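Local coordinates for clavulanic acid biosynthesis oligopeptide binding protein 2 (Streptomyces clavuligerus, PDB 2WOL), which probably binds oligopeptides as a solute-binding protein of the clavulanic acid biosynthesis pathway, at residues D119-V127 with C191-G202; A465-I473 with W480-N491. All coordinates share one frame; numbering follows the deposited sequence.

Contact 1: residues D119-V127 with C191-G202; sequences DVRHAVQRV and CAAPVPRRSDTG
Val-195 N donates to Asp-119 O (3.0 Å) where the loop 191-202 passes along helix 119-127, and the two backbones draw closest at Val-120 and Pro-194, whose CA atoms lie 4.2 Å apart. Asp-119 O already takes the helical bond from Ala-123 N; the loop amide reaches it from the opposite face of the carbonyl plane. Ala-123 CB lies 3.0 Å from Ala-193 O, a close approach, and Val-120 CG2 lies beside Pro-194 CB. Farther along, Asp-200 receives both His-122 and Arg-126. His-122, with CG anti to its backbone N (chi1 -175°), points NE2 at Asp-200 OD2 (2.7 Å), on the anti side of the carboxylate. Arg-126 grips the same carboxylate side-on from above its plane, NE to OD2 at 2.9 Å and NH2 to OD1 at 3.3 Å. Gly-202 N meets OD1 from the other face, closing an Asx turn. Arg-197 lays CB over the centre of the His-122 ring, a CH-pi contact 3.9 Å from the centroid; one water links His-122 ND1 to Arg-197 NE, its bond to NE being weak, and Arg-197 NH1 bonds to Pro-154 O. Tyr-155 also bonds to Asp-200, and Asp-47 pairs with Arg-126. Val-124 and Val-127 also pack on helix 140-144, and Val-120 and Val-124 on strand 171-175.

Contact 2: residues A465-I473 with W480-N491; sequences APLVDGRQI and WNLPELDDPEVN
Asn-481 pushes its amide against the backbone of 467-469, and Asn-491 does the same at Gly-470. A chi1 of -175° swings the Asn-481 amide away from its own N and across to 467-469, where ND2 gives a weak bond to Asp-469 O (3.0 Å); ND2 also bonds to Leu-485 O, which it meets in the carbonyl plane on a lone pair. Its OD1 accepts from Leu-485 N at 3.0 Å, so the amide bonds to both backbone polar groups of Leu-485 while ND2 reaches across to Asp-469. Asn-491 is used in the same two-sided way: OD1 takes Gly-470 N (3.1 Å, 163° at the hydrogen), and ND2 gives to Asp-486 OD1 at 2.9 Å. Gly-470 CA packs against Asp-486 OD1 and Leu-485 O. The contact lies where the end of helix 460-468 meets the start of helix 488-499, with a type I turn at 481-484 and Asp-487 as N-cap, its OD1 accepting from Glu-489 N. Asp-469 forms an Asx turn, its OD1 taking Arg-471 N and, on the syn lone pair, Arg-471 NE (2.6 Å); OD2 holds NH2. This side-on grip keeps the guanidinium stacked on the Asn-491 amide, planes 7° apart, with Asn-491 CB over the centre of the Arg-471 guanidinium, and Asp-495 pairs with the same arginine. Two waters bridge the segments: one donates to Pro-466 O and Gln-472 O and accepts from Trp-480 N, another donates to Leu-467 O and Trp-480 O and accepts from Leu-482 N. Val-468 fits against Leu-485 CD2 and Val-490 CG1, facing Val-517 of helix 503-520. Ile-473 CD1 rests on Glu-484 CB (3.8 Å), whose carboxylate pairs with Arg-442.

From the N terminus the chain passes strand 34-39 and helix 54-63 before it reaches helix 117-127, runs through helix 140-144, strands 164-166 and 171-175 and helix 183-186, and returns in the loop 191-202; contact 1 closes that excursion, with 63 residues between its segments. Much later, after strand 448-453, helix 460-468 leads into contact 2, which closes a short loop, with six residues between its segments, and runs on into helix 488-499. The two follow in series, neither nesting nor crossing. The centres of contacts 1 and 2 lie about 31 Å apart. Contact 1 ties a loop to a helix beside the four-stranded antiparallel sheet; contact 2 joins successive helices beside the seven-stranded mixed sheet.

Contact 1: residues D119-V127 with C191-G202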
loop_
_atom_site.group_PDB
_atom_site.type_symbol
_atom_site.label_atom_id
_atom_site.label_comp_id
_atom_site.label_asym_id
_atom_site.label_seq_id
_atom_site.Cartn_x
_atom_site.Cartn_y
_atom_site.Cartn_z
ATOM N N ASP A 119 1.793 26.596 0.048
ATOM C CA ASP A 119 1.390 25.605 -0.955
ATOM C C ASP A 119 1.269 24.214 -0.348
ATOM O O ASP A 119 0.462 23.399 -0.811
ATOM C CB ASP A 119 2.399 25.558 -2.103
ATOM C CG ASP A 119 2.638 26.916 -2.749
ATOM O OD1 ASP A 119 1.825 27.850 -2.552
ATOM O OD2 ASP A 119 3.646 27.037 -3.480
ATOM N N VAL A 120 2.082 23.945 0.674
ATOM C CA VAL A 120 2.014 22.675 1.388
ATOM C C VAL A 120 0.762 22.662 2.258
ATOM O O VAL A 120 0.027 21.672 2.278
ATOM C CB VAL A 120 3.283 22.395 2.235
ATOM C CG1 VAL A 120 3.148 21.065 2.980
ATOM C CG2 VAL A 120 4.522 22.378 1.352
ATOM N N ARG A 121 0.508 23.765 2.958
ATOM C CA ARG A 121 -0.736 23.884 3.703
ATOM C C ARG A 121 -1.931 23.739 2.770
ATOM O O ARG A 121 -2.896 23.045 3.099
ATOM C CB ARG A 121 -0.828 25.206 4.453
ATOM C CG ARG A 121 -2.163 25.382 5.166
ATOM C CD ARG A 121 -2.097 26.467 6.199
ATOM N NE ARG A 121 -2.011 27.784 5.584
ATOM C CZ ARG A 121 -1.832 28.903 6.271
ATOM N NH1 ARG A 121 -1.717 28.857 7.596
ATOM N NH2 ARG A 121 -1.768 30.064 5.632
ATOM N N HIS A 122 -1.870 24.394 1.612
ATOM C CA HIS A 122 -2.974 24.318 0.663
ATOM C C HIS A 122 -3.246 22.880 0.215
ATOM O O HIS A 122 -4.402 22.461 0.152
ATOM C CB HIS A 122 -2.772 25.231 -0.549
ATOM C CG HIS A 122 -3.951 25.243 -1.470
ATOM N ND1 HIS A 122 -5.144 25.846 -1.133
ATOM C CD2 HIS A 122 -4.138 24.688 -2.690
ATOM C CE1 HIS A 122 -6.010 25.676 -2.115
ATOM N NE2 HIS A 122 -5.426 24.975 -3.071
ATOM N N ALA A 123 -2.182 22.136 -0.075
ATOM C CA ALA A 123 -2.302 20.727 -0.450
ATOM C C ALA A 123 -3.013 19.914 0.632
ATOM O O ALA A 123 -3.925 19.135 0.334
ATOM C CB ALA A 123 -0.931 20.144 -0.735
ATOM N N VAL A 124 -2.602 20.109 1.881
ATOM C CA VAL A 124 -3.212 19.415 3.010
ATOM C C VAL A 124 -4.680 19.838 3.177
ATOM O O VAL A 124 -5.554 19.007 3.431
ATOM C CB VAL A 124 -2.392 19.633 4.307
ATOM C CG1 VAL A 124 -3.111 19.064 5.510
ATOM C CG2 VAL A 124 -1.008 18.994 4.162
ATOM N N GLN A 125 -4.943 21.132 3.010
ATOM C CA GLN A 125 -6.307 21.649 3.078
ATOM C C GLN A 125 -7.208 21.045 2.004
ATOM O O GLN A 125 -8.368 20.729 2.281
ATOM C CB GLN A 125 -6.305 23.175 2.991
ATOM C CG GLN A 125 -5.833 23.825 4.275
ATOM C CD GLN A 125 -5.694 25.336 4.201
ATOM O OE1 GLN A 125 -5.476 25.978 5.223
ATOM N NE2 GLN A 125 -5.784 25.902 3.000
ATOM N N ARG A 126 -6.674 20.877 0.792
ATOM C CA ARG A 126 -7.406 20.272 -0.327
ATOM C C ARG A 126 -8.004 18.909 0.011
ATOM O O ARG A 126 -9.105 18.580 -0.434
ATOM C CB ARG A 126 -6.500 20.123 -1.554
ATOM C CG ARG A 126 -6.154 21.419 -2.239
ATOM C CD ARG A 126 -5.184 21.174 -3.376
ATOM N NE ARG A 126 -5.865 20.929 -4.647
ATOM C CZ ARG A 126 -5.805 19.799 -5.351
ATOM N NH1 ARG A 126 -5.098 18.757 -4.923
ATOM N NH2 ARG A 126 -6.467 19.711 -6.493
ATOM N N VAL A 127 -7.264 18.114 0.778
ATOM C CA VAL A 127 -7.719 16.783 1.188
ATOM C C VAL A 127 -9.090 16.842 1.878
ATOM O O VAL A 127 -9.901 15.918 1.753
ATOM C CB VAL A 127 -6.667 16.091 2.092
ATOM C CG1 VAL A 127 -7.185 14.759 2.637
ATOM C CG2 VAL A 127 -5.359 15.890 1.327
ATOM N N CYS A 191 -0.590 13.298 -1.646
ATOM C CA CYS A 191 -1.643 14.223 -1.220
ATOM C C CYS A 191 -1.097 15.387 -0.378
ATOM O O CYS A 191 -1.811 16.354 -0.122
ATOM C CB CYS A 191 -2.792 13.492 -0.507
ATOM S SG CYS A 191 -2.397 12.786 1.092
ATOM N N ALA A 192 0.167 15.289 0.040
ATOM C CA ALA A 192 0.836 16.362 0.775
ATOM C C ALA A 192 1.895 17.097 -0.061
ATOM O O ALA A 192 2.588 17.984 0.450
ATOM C CB ALA A 192 1.436 15.833 2.069
ATOM N N ALA A 193 2.021 16.732 -1.337
ATOM C CA ALA A 193 2.863 17.484 -2.275
ATOM C C ALA A 193 2.262 18.871 -2.513
ATOM O O ALA A 193 1.055 18.996 -2.726
ATOM C CB ALA A 193 3.010 16.736 -3.589
ATOM N N PRO A 194 3.103 19.923 -2.491
ATOM C CA PRO A 194 2.548 21.275 -2.564
ATOM C C PRO A 194 1.718 21.533 -3.819
ATOM O O PRO A 194 2.061 21.076 -4.911
ATOM C CB PRO A 194 3.796 22.176 -2.537
ATOM C CG PRO A 194 4.937 21.286 -2.902
ATOM C CD PRO A 194 4.573 19.929 -2.394
ATOM N N VAL A 195 0.618 22.261 -3.630
ATOM C CA VAL A 195 -0.239 22.710 -4.718
ATOM C C VAL A 195 -0.456 24.198 -4.476
ATOM O O VAL A 195 -1.010 24.572 -3.442
ATOM C CB VAL A 195 -1.611 21.987 -4.713
ATOM C CG1 VAL A 195 -2.555 22.610 -5.727
ATOM C CG2 VAL A 195 -1.444 20.497 -5.003
ATOM N N PRO A 196 -0.002 25.053 -5.414
ATOM C CA PRO A 196 -0.203 26.485 -5.199
ATOM C C PRO A 196 -1.649 26.861 -5.501
ATOM O O PRO A 196 -2.175 26.500 -6.557
ATOM C CB PRO A 196 0.766 27.131 -6.195
ATOM C CG PRO A 196 0.917 26.145 -7.281
ATOM C CD PRO A 196 0.692 24.771 -6.685
ATOM N N ARG A 197 -2.285 27.569 -4.568
ATOM C CA ARG A 197 -3.698 27.934 -4.708
ATOM C C ARG A 197 -3.979 28.639 -6.042
ATOM O O ARG A 197 -5.014 28.393 -6.674
ATOM C CB ARG A 197 -4.193 28.783 -3.530
ATOM C CG ARG A 197 -5.698 29.045 -3.585
ATOM C CD ARG A 197 -6.154 30.098 -2.586
ATOM N NE ARG A 197 -6.521 29.523 -1.292
ATOM C CZ ARG A 197 -7.683 28.928 -1.025
ATOM N NH1 ARG A 197 -8.614 28.802 -1.963
ATOM N NH2 ARG A 197 -7.911 28.450 0.189
ATOM N N ARG A 198 -3.043 29.484 -6.483
ATOM C CA ARG A 198 -3.176 30.206 -7.756
ATOM C C ARG A 198 -3.437 29.316 -8.982
ATOM O O ARG A 198 -4.077 29.754 -9.940
ATOM C CB ARG A 198 -1.957 31.102 -8.009
ATOM C CG ARG A 198 -0.631 30.354 -8.007
ATOM C CD ARG A 198 0.558 31.253 -8.305
ATOM N NE ARG A 198 1.784 30.461 -8.240
ATOM C CZ ARG A 198 2.499 30.256 -7.135
ATOM N NH1 ARG A 198 2.149 30.813 -5.986
ATOM N NH2 ARG A 198 3.582 29.494 -7.180
ATOM N N SER A 199 -2.932 28.082 -8.950
ATOM C CA SER A 199 -3.069 27.152 -10.077
ATOM C C SER A 199 -4.057 26.029 -9.793
ATOM O O SER A 199 -4.229 25.129 -10.614
ATOM C CB SER A 199 -1.711 26.551 -10.449
ATOM O OG SER A 199 -0.802 27.550 -10.870
ATOM N N ASP A 200 -4.699 26.083 -8.631
ATOM C CA ASP A 200 -5.608 25.015 -8.219
ATOM C C ASP A 200 -6.987 25.153 -8.862
ATOM O O ASP A 200 -7.850 25.890 -8.371
ATOM C CB ASP A 200 -5.712 24.938 -6.689
ATOM C CG ASP A 200 -6.543 23.751 -6.218
ATOM O OD1 ASP A 200 -6.914 22.898 -7.055
ATOM O OD2 ASP A 200 -6.831 23.678 -5.006
ATOM N N THR A 201 -7.179 24.416 -9.952
ATOM C CA THR A 201 -8.441 24.382 -10.688
ATOM C C THR A 201 -9.427 23.342 -10.124
ATOM O O THR A 201 -10.386 22.953 -10.798
ATOM C CB THR A 201 -8.202 24.110 -12.191
ATOM O OG1 THR A 201 -7.303 23.004 -12.336
ATOM C CG2 THR A 201 -7.593 25.322 -12.869
ATOM N N GLY A 202 -9.185 22.891 -8.893
ATOM C CA GLY A 202 -10.122 22.016 -8.182
ATOM C C GLY A 202 -10.351 20.675 -8.854
ATOM O O GLY A 202 -9.409 19.910 -9.062
HETATM O O HOH W 1 3.715 29.762 -3.830
HETATM O O HOH W 2 -0.820 28.478 -2.302
HETATM O O HOH W 3 -4.853 28.004 0.747
HETATM O O HOH W 4 -6.774 28.739 2.687
#

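Contact 2: residues A465-I473 with W480-N491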
loop_
_atom_site.group_PDB
_atom_site.type_symbol
_atom_site.label_atom_id
_atom_site.label_comp_id
_atom_site.label_asym_id
_atom_site.label_seq_id
_atom_site.Cartn_x
_atom_site.Cartn_y
_atom_site.Cartn_z
ATOM N N ALA A 465 -3.532 -0.839 12.109
ATOM C CA ALA A 465 -4.658 -0.052 12.618
ATOM C C ALA A 465 -5.918 -0.089 11.738
ATOM O O ALA A 465 -7.017 -0.254 12.261
ATOM C CB ALA A 465 -4.247 1.379 12.917
ATOM N N PRO A 466 -5.774 0.063 10.402
ATOM C CA PRO A 466 -6.985 -0.019 9.575
ATOM C C PRO A 466 -7.698 -1.372 9.657
ATOM O O PRO A 466 -8.898 -1.451 9.397
ATOM C CB PRO A 466 -6.455 0.223 8.157
ATOM C CG PRO A 466 -5.196 1.008 8.366
ATOM C CD PRO A 466 -4.590 0.363 9.576
ATOM N N LEU A 467 -6.958 -2.412 10.030
ATOM C CA LEU A 467 -7.502 -3.765 10.111
ATOM C C LEU A 467 -8.206 -4.081 11.426
ATOM O O LEU A 467 -9.101 -4.927 11.445
ATOM C CB LEU A 467 -6.397 -4.803 9.888
ATOM C CG LEU A 467 -5.661 -4.830 8.549
ATOM C CD1 LEU A 467 -4.667 -5.987 8.547
ATOM C CD2 LEU A 467 -6.628 -4.946 7.360
ATOM N N VAL A 468 -7.799 -3.428 12.519
ATOM C CA VAL A 468 -8.238 -3.860 13.858
ATOM C C VAL A 468 -8.668 -2.753 14.824
ATOM O O VAL A 468 -9.261 -3.042 15.869
ATOM C CB VAL A 468 -7.159 -4.733 14.567
ATOM C CG1 VAL A 468 -6.788 -5.953 13.710
ATOM C CG2 VAL A 468 -5.917 -3.911 14.934
ATOM N N ASP A 469 -8.348 -1.503 14.495
ATOM C CA ASP A 469 -8.640 -0.375 15.380
ATOM C C ASP A 469 -10.125 -0.033 15.288
ATOM O O ASP A 469 -10.639 0.231 14.205
ATOM C CB ASP A 469 -7.754 0.825 15.007
ATOM C CG ASP A 469 -7.858 1.979 15.991
ATOM O OD1 ASP A 469 -8.982 2.340 16.403
ATOM O OD2 ASP A 469 -6.798 2.543 16.326
ATOM N N GLY A 470 -10.801 -0.047 16.436
ATOM C CA GLY A 470 -12.239 0.223 16.508
ATOM C C GLY A 470 -12.650 1.576 15.957
ATOM O O GLY A 470 -13.753 1.729 15.429
ATOM N N ARG A 471 -11.759 2.557 16.084
ATOM C CA ARG A 471 -11.999 3.906 15.573
ATOM C C ARG A 471 -11.888 3.972 14.045
ATOM O O ARG A 471 -12.244 4.985 13.439
ATOM C CB ARG A 471 -11.022 4.904 16.215
ATOM C CG ARG A 471 -11.290 5.245 17.689
ATOM C CD ARG A 471 -10.691 4.236 18.682
ATOM N NE ARG A 471 -9.278 3.934 18.432
ATOM C CZ ARG A 471 -8.248 4.496 19.063
ATOM N NH1 ARG A 471 -8.439 5.413 20.009
ATOM N NH2 ARG A 471 -7.013 4.133 18.751
ATOM N N GLN A 472 -11.401 2.891 13.428
ATOM C CA GLN A 472 -11.163 2.849 11.980
ATOM C C GLN A 472 -12.220 2.072 11.191
ATOM O O GLN A 472 -12.029 1.795 10.003
ATOM C CB GLN A 472 -9.761 2.301 11.673
ATOM C CG GLN A 472 -8.612 3.164 12.197
ATOM C CD GLN A 472 -8.719 4.611 11.754
ATOM O OE1 GLN A 472 -9.126 4.902 10.627
ATOM N NE2 GLN A 472 -8.363 5.528 12.647
ATOM N N ILE A 473 -13.327 1.727 11.844
ATOM C CA ILE A 473 -14.449 1.095 11.151
ATOM C C ILE A 473 -15.134 2.146 10.282
ATOM O O ILE A 473 -15.572 3.183 10.786
ATOM C CB ILE A 473 -15.461 0.463 12.134
ATOM C CG1 ILE A 473 -14.775 -0.609 12.990
ATOM C CG2 ILE A 473 -16.651 -0.135 11.376
ATOM C CD1 ILE A 473 -15.530 -0.967 14.259
ATOM N N TRP A 480 -11.848 -1.439 6.270
ATOM C CA TRP A 480 -10.799 -2.450 6.305
ATOM C C TRP A 480 -10.740 -3.222 7.620
ATOM O O TRP A 480 -10.006 -4.208 7.741
ATOM C CB TRP A 480 -9.450 -1.823 5.963
ATOM C CG TRP A 480 -9.298 -1.674 4.496
ATOM C CD1 TRP A 480 -9.454 -0.535 3.759
ATOM C CD2 TRP A 480 -9.008 -2.720 3.567
ATOM N NE1 TRP A 480 -9.255 -0.807 2.426
ATOM C CE2 TRP A 480 -8.976 -2.140 2.280
ATOM C CE3 TRP A 480 -8.750 -4.091 3.700
ATOM C CZ2 TRP A 480 -8.702 -2.885 1.127
ATOM C CZ3 TRP A 480 -8.480 -4.830 2.558
ATOM C CH2 TRP A 480 -8.459 -4.223 1.286
ATOM N N ASN A 481 -11.505 -2.762 8.602
ATOM C CA ASN A 481 -11.689 -3.494 9.843
ATOM C C ASN A 481 -12.918 -4.379 9.659
ATOM O O ASN A 481 -14.017 -4.070 10.135
ATOM C CB ASN A 481 -11.841 -2.527 11.024
ATOM C CG ASN A 481 -11.904 -3.239 12.369
ATOM O OD1 ASN A 481 -12.167 -4.439 12.444
ATOM N ND2 ASN A 481 -11.664 -2.488 13.446
ATOM N N LEU A 482 -12.720 -5.488 8.955
ATOM C CA LEU A 482 -13.838 -6.326 8.523
ATOM C C LEU A 482 -14.587 -7.001 9.675
ATOM O O LEU A 482 -15.820 -7.039 9.662
ATOM C CB LEU A 482 -13.397 -7.338 7.453
ATOM C CG LEU A 482 -12.772 -6.762 6.175
ATOM C CD1 LEU A 482 -12.403 -7.871 5.198
ATOM C CD2 LEU A 482 -13.669 -5.719 5.505
ATOM N N PRO A 483 -13.859 -7.527 10.679
ATOM C CA PRO A 483 -14.556 -8.045 11.859
ATOM C C PRO A 483 -15.218 -6.958 12.704
ATOM O O PRO A 483 -15.961 -7.276 13.637
ATOM C CB PRO A 483 -13.430 -8.694 12.674
ATOM C CG PRO A 483 -12.314 -8.912 11.695
ATOM C CD PRO A 483 -12.402 -7.738 10.781
ATOM N N GLU A 484 -14.935 -5.693 12.395
ATOM C CA GLU A 484 -15.379 -4.558 13.218
ATOM C C GLU A 484 -14.955 -4.745 14.678
ATOM O O GLU A 484 -15.741 -4.542 15.611
ATOM C CB GLU A 484 -16.891 -4.323 13.075
ATOM C CG GLU A 484 -17.303 -3.992 11.643
ATOM C CD GLU A 484 -18.805 -3.954 11.422
ATOM O OE1 GLU A 484 -19.552 -3.619 12.371
ATOM O OE2 GLU A 484 -19.233 -4.250 10.284
ATOM N N LEU A 485 -13.705 -5.161 14.857
ATOM C CA LEU A 485 -13.122 -5.294 16.179
ATOM C C LEU A 485 -13.056 -3.922 16.826
ATOM O O LEU A 485 -12.554 -2.968 16.230
ATOM C CB LEU A 485 -11.723 -5.914 16.099
ATOM C CG LEU A 485 -11.101 -6.353 17.430
ATOM C CD1 LEU A 485 -11.839 -7.553 18.002
ATOM C CD2 LEU A 485 -9.618 -6.667 17.269
ATOM N N ASP A 486 -13.588 -3.834 18.041
ATOM C CA ASP A 486 -13.553 -2.601 18.814
ATOM C C ASP A 486 -13.225 -2.940 20.264
ATOM O O ASP A 486 -14.050 -2.770 21.168
ATOM C CB ASP A 486 -14.891 -1.862 18.689
ATOM C CG ASP A 486 -14.829 -0.430 19.191
ATOM O OD1 ASP A 486 -13.721 0.080 19.481
ATOM O OD2 ASP A 486 -15.909 0.193 19.292
ATOM N N ASP A 487 -12.008 -3.440 20.457
ATOM C CA ASP A 487 -11.490 -3.814 21.762
ATOM C C ASP A 487 -10.789 -2.596 22.366
ATOM O O ASP A 487 -9.773 -2.139 21.829
ATOM C CB ASP A 487 -10.516 -4.991 21.598
ATOM C CG ASP A 487 -9.932 -5.484 22.917
ATOM O OD1 ASP A 487 -10.089 -4.820 23.964
ATOM O OD2 ASP A 487 -9.290 -6.555 22.899
ATOM N N PRO A 488 -11.341 -2.050 23.472
ATOM C CA PRO A 488 -10.755 -0.893 24.155
ATOM C C PRO A 488 -9.274 -1.083 24.483
ATOM O O PRO A 488 -8.506 -0.125 24.414
ATOM C CB PRO A 488 -11.574 -0.792 25.448
ATOM C CG PRO A 488 -12.867 -1.424 25.128
ATOM C CD PRO A 488 -12.577 -2.510 24.137
ATOM N N GLU A 489 -8.882 -2.308 24.829
ATOM C CA GLU A 489 -7.495 -2.600 25.183
ATOM C C GLU A 489 -6.570 -2.536 23.963
ATOM O O GLU A 489 -5.455 -2.023 24.055
ATOM C CB GLU A 489 -7.387 -3.947 25.905
ATOM C CG GLU A 489 -8.030 -3.950 27.295
ATOM C CD GLU A 489 -7.809 -5.250 28.051
ATOM O OE1 GLU A 489 -8.431 -6.273 27.684
ATOM O OE2 GLU A 489 -7.021 -5.249 29.023
ATOM N N VAL A 490 -7.046 -3.040 22.825
ATOM C CA VAL A 490 -6.321 -2.906 21.556
ATOM C C VAL A 490 -6.194 -1.429 21.173
ATOM O O VAL A 490 -5.101 -0.957 20.860
ATOM C CB VAL A 490 -6.989 -3.715 20.406
ATOM C CG1 VAL A 490 -6.422 -3.309 19.041
ATOM C CG2 VAL A 490 -6.806 -5.208 20.628
ATOM N N ASN A 491 -7.310 -0.702 21.222
ATOM C CA ASN A 491 -7.308 0.727 20.901
ATOM C C ASN A 491 -6.346 1.526 21.787
ATOM O O ASN A 491 -5.593 2.375 21.291
ATOM C CB ASN A 491 -8.724 1.310 20.984
ATOM C CG ASN A 491 -9.702 0.641 20.025
ATOM O OD1 ASN A 491 -9.309 -0.080 19.108
ATOM N ND2 ASN A 491 -10.991 0.882 20.240
HETATM O O HOH W 5 -10.573 0.402 8.245
HETATM O O HOH W 6 -9.808 -6.548 9.109
HETATM O O HOH W 7 -9.873 -2.800 18.497
#